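Local coordinates for protein chitinase (Paenibacillus sp. FPU-7, PDB 5GZT) that probably hydrolyses chitin and chitodextrins by random endo-cleavage of their beta-1,4 linkages between N-acetylglucosamine units, at residues B[404-409]-B[431-436]. Residues are numbered along the deposited sequence; the frame is centred on the assembly and turned at random.
Sequences IDLDWE and ALLKLL
Leu406 and Leu432 meet methyl to methyl, CD1 to CD2 at 4.2 Å, beside the indole of Trp408, which borders the contact without joining it. That ring stacks with Phe375, while Phe429 meets it steeply, the planes about 75° apart. The rim of its six-membered ring is turned to the helix: CZ3 comes to 4.5 Å from Leu432 CD2, which sits beyond the edge and somewhat to one side of the plane.

Most of the contact hangs on Leu406 CD1. Leu406 has CG anti to the carbonyl carbon (chi1 -56°) and CD1 anti to CA (chi2 -169°); CD1 reaches Leu433 CD2 at 4.1 Å, the two side chains sliding past each other in opposite directions. With Leu436 the meeting is tip to tip, CD1 to CD1 at 4.1 Å.

This is the outer face of a strand in the (beta/alpha)8 barrel of family 18, packed against helix 425-447; their axes run antiparallel, 11.2 Å apart. Residues 404-409 belong to the family signature DxxDxDxE: Ile404 and Leu406 point to the helix, Asp405 away from it, and the motif's closing acid, Glu409, is the general acid in family 18 relatives.

Further back along the strand, Ile404 crosses Leu436 at about a right angle, CD1 against CD2 at 4.1 Å. Helix 382-398 covers one flank, with Ala392 on Ile404, Ala389 on Leu436 and Phe388 on Leu432.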
loop_
_atom_site.group_PDB
_atom_site.type_symbol
_atom_site.label_atom_id
_atom_site.label_comp_id
_atom_site.label_asym_id
_atom_site.label_seq_id
_atom_site.Cartn_x
_atom_site.Cartn_y
_atom_site.Cartn_z
ATOM N N ILE B 404 7.200 -10.917 5.217
ATOM C CA ILE B 404 8.284 -10.352 6.002
ATOM C C ILE B 404 8.896 -9.242 5.147
ATOM O O ILE B 404 9.192 -9.450 3.929
ATOM C CB ILE B 404 9.428 -11.370 6.234
ATOM C CG1 ILE B 404 8.963 -12.561 7.104
ATOM C CG2 ILE B 404 10.639 -10.782 6.928
ATOM C CD1 ILE B 404 9.986 -13.704 7.120
ATOM N N ASP B 405 9.203 -8.134 5.807
ATOM C CA ASP B 405 9.940 -7.025 5.203
ATOM C C ASP B 405 11.177 -6.708 6.034
ATOM O O ASP B 405 11.082 -6.649 7.225
ATOM C CB ASP B 405 8.969 -5.785 5.021
ATOM C CG ASP B 405 9.721 -4.501 4.789
ATOM O OD1 ASP B 405 10.165 -4.328 3.644
ATOM O OD2 ASP B 405 9.941 -3.749 5.759
ATOM N N LEU B 406 12.330 -6.453 5.442
ATOM C CA LEU B 406 13.481 -6.034 6.236
ATOM C C LEU B 406 13.808 -4.609 5.966
ATOM O O LEU B 406 13.918 -4.223 4.790
ATOM C CB LEU B 406 14.724 -6.808 5.895
ATOM C CG LEU B 406 14.720 -8.366 5.987
ATOM C CD1 LEU B 406 16.154 -8.819 5.858
ATOM C CD2 LEU B 406 14.105 -8.823 7.287
ATOM N N ASP B 407 14.046 -3.848 7.039
ATOM C CA ASP B 407 14.496 -2.458 6.979
ATOM C C ASP B 407 15.796 -2.342 7.697
ATOM O O ASP B 407 15.860 -1.835 8.872
ATOM C CB ASP B 407 13.443 -1.443 7.573
ATOM C CG ASP B 407 12.096 -1.526 6.892
ATOM O OD1 ASP B 407 11.968 -2.382 5.946
ATOM O OD2 ASP B 407 11.140 -0.754 7.289
ATOM N N TRP B 408 16.869 -2.752 7.015
ATOM C CA TRP B 408 18.186 -2.568 7.599
ATOM C C TRP B 408 18.755 -1.250 7.204
ATOM O O TRP B 408 18.935 -0.918 5.993
ATOM C CB TRP B 408 19.060 -3.753 7.184
ATOM C CG TRP B 408 20.537 -3.868 7.515
ATOM C CD1 TRP B 408 21.387 -2.972 8.088
ATOM C CD2 TRP B 408 21.327 -5.020 7.189
ATOM N NE1 TRP B 408 22.666 -3.504 8.130
ATOM C CE2 TRP B 408 22.651 -4.737 7.543
ATOM C CE3 TRP B 408 21.018 -6.268 6.595
ATOM C CZ2 TRP B 408 23.682 -5.660 7.381
ATOM C CZ3 TRP B 408 22.083 -7.189 6.384
ATOM C CH2 TRP B 408 23.376 -6.869 6.793
ATOM N N GLU B 409 19.112 -0.476 8.220
ATOM C CA GLU B 409 19.439 0.931 8.031
ATOM C C GLU B 409 20.813 1.230 8.578
ATOM O O GLU B 409 20.958 1.745 9.649
ATOM C CB GLU B 409 18.315 1.851 8.603
ATOM C CG GLU B 409 16.898 1.461 8.126
ATOM C CD GLU B 409 15.802 2.503 8.421
ATOM O OE1 GLU B 409 16.154 3.625 8.759
ATOM O OE2 GLU B 409 14.594 2.191 8.285
ATOM N N ALA B 431 22.682 -12.980 0.687
ATOM C CA ALA B 431 22.536 -14.373 1.204
ATOM C C ALA B 431 21.359 -14.495 2.169
ATOM O O ALA B 431 20.535 -15.416 2.077
ATOM C CB ALA B 431 23.839 -14.776 1.890
ATOM N N LEU B 432 21.243 -13.514 3.073
ATOM C CA LEU B 432 20.116 -13.523 4.005
ATOM C C LEU B 432 18.787 -13.511 3.281
ATOM O O LEU B 432 17.846 -14.251 3.611
ATOM C CB LEU B 432 20.257 -12.348 5.016
ATOM C CG LEU B 432 19.107 -12.023 5.946
ATOM C CD1 LEU B 432 18.581 -13.229 6.731
ATOM C CD2 LEU B 432 19.615 -10.927 6.880
ATOM N N LEU B 433 18.700 -12.652 2.267
ATOM C CA LEU B 433 17.451 -12.549 1.489
ATOM C C LEU B 433 17.160 -13.835 0.737
ATOM O O LEU B 433 16.010 -14.316 0.674
ATOM C CB LEU B 433 17.527 -11.336 0.539
ATOM C CG LEU B 433 17.423 -9.968 1.248
ATOM C CD1 LEU B 433 17.753 -8.865 0.268
ATOM C CD2 LEU B 433 16.063 -9.745 1.869
ATOM N N LYS B 434 18.198 -14.357 0.113
ATOM C CA LYS B 434 18.095 -15.691 -0.547
ATOM C C LYS B 434 17.499 -16.753 0.377
ATOM O O LYS B 434 16.468 -17.435 0.080
ATOM C CB LYS B 434 19.503 -16.078 -0.972
ATOM C CG LYS B 434 19.613 -17.391 -1.729
ATOM C CD LYS B 434 21.047 -17.530 -2.235
ATOM C CE LYS B 434 21.224 -18.744 -3.138
ATOM N NZ LYS B 434 20.864 -19.983 -2.413
ATOM N N LEU B 435 18.124 -16.865 1.549
ATOM C CA LEU B 435 17.671 -17.825 2.520
ATOM C C LEU B 435 16.207 -17.680 2.843
ATOM O O LEU B 435 15.449 -18.653 2.817
ATOM C CB LEU B 435 18.516 -17.751 3.779
ATOM C CG LEU B 435 18.220 -18.795 4.870
ATOM C CD1 LEU B 435 18.221 -20.246 4.354
ATOM C CD2 LEU B 435 19.251 -18.592 5.968
ATOM N N LEU B 436 15.772 -16.450 3.102
ATOM C CA LEU B 436 14.396 -16.220 3.571
ATOM C C LEU B 436 13.416 -16.589 2.499
ATOM O O LEU B 436 12.277 -17.108 2.747
ATOM C CB LEU B 436 14.214 -14.709 3.936
ATOM C CG LEU B 436 14.849 -14.249 5.243
ATOM C CD1 LEU B 436 15.101 -12.750 5.197
ATOM C CD2 LEU B 436 13.945 -14.640 6.383
#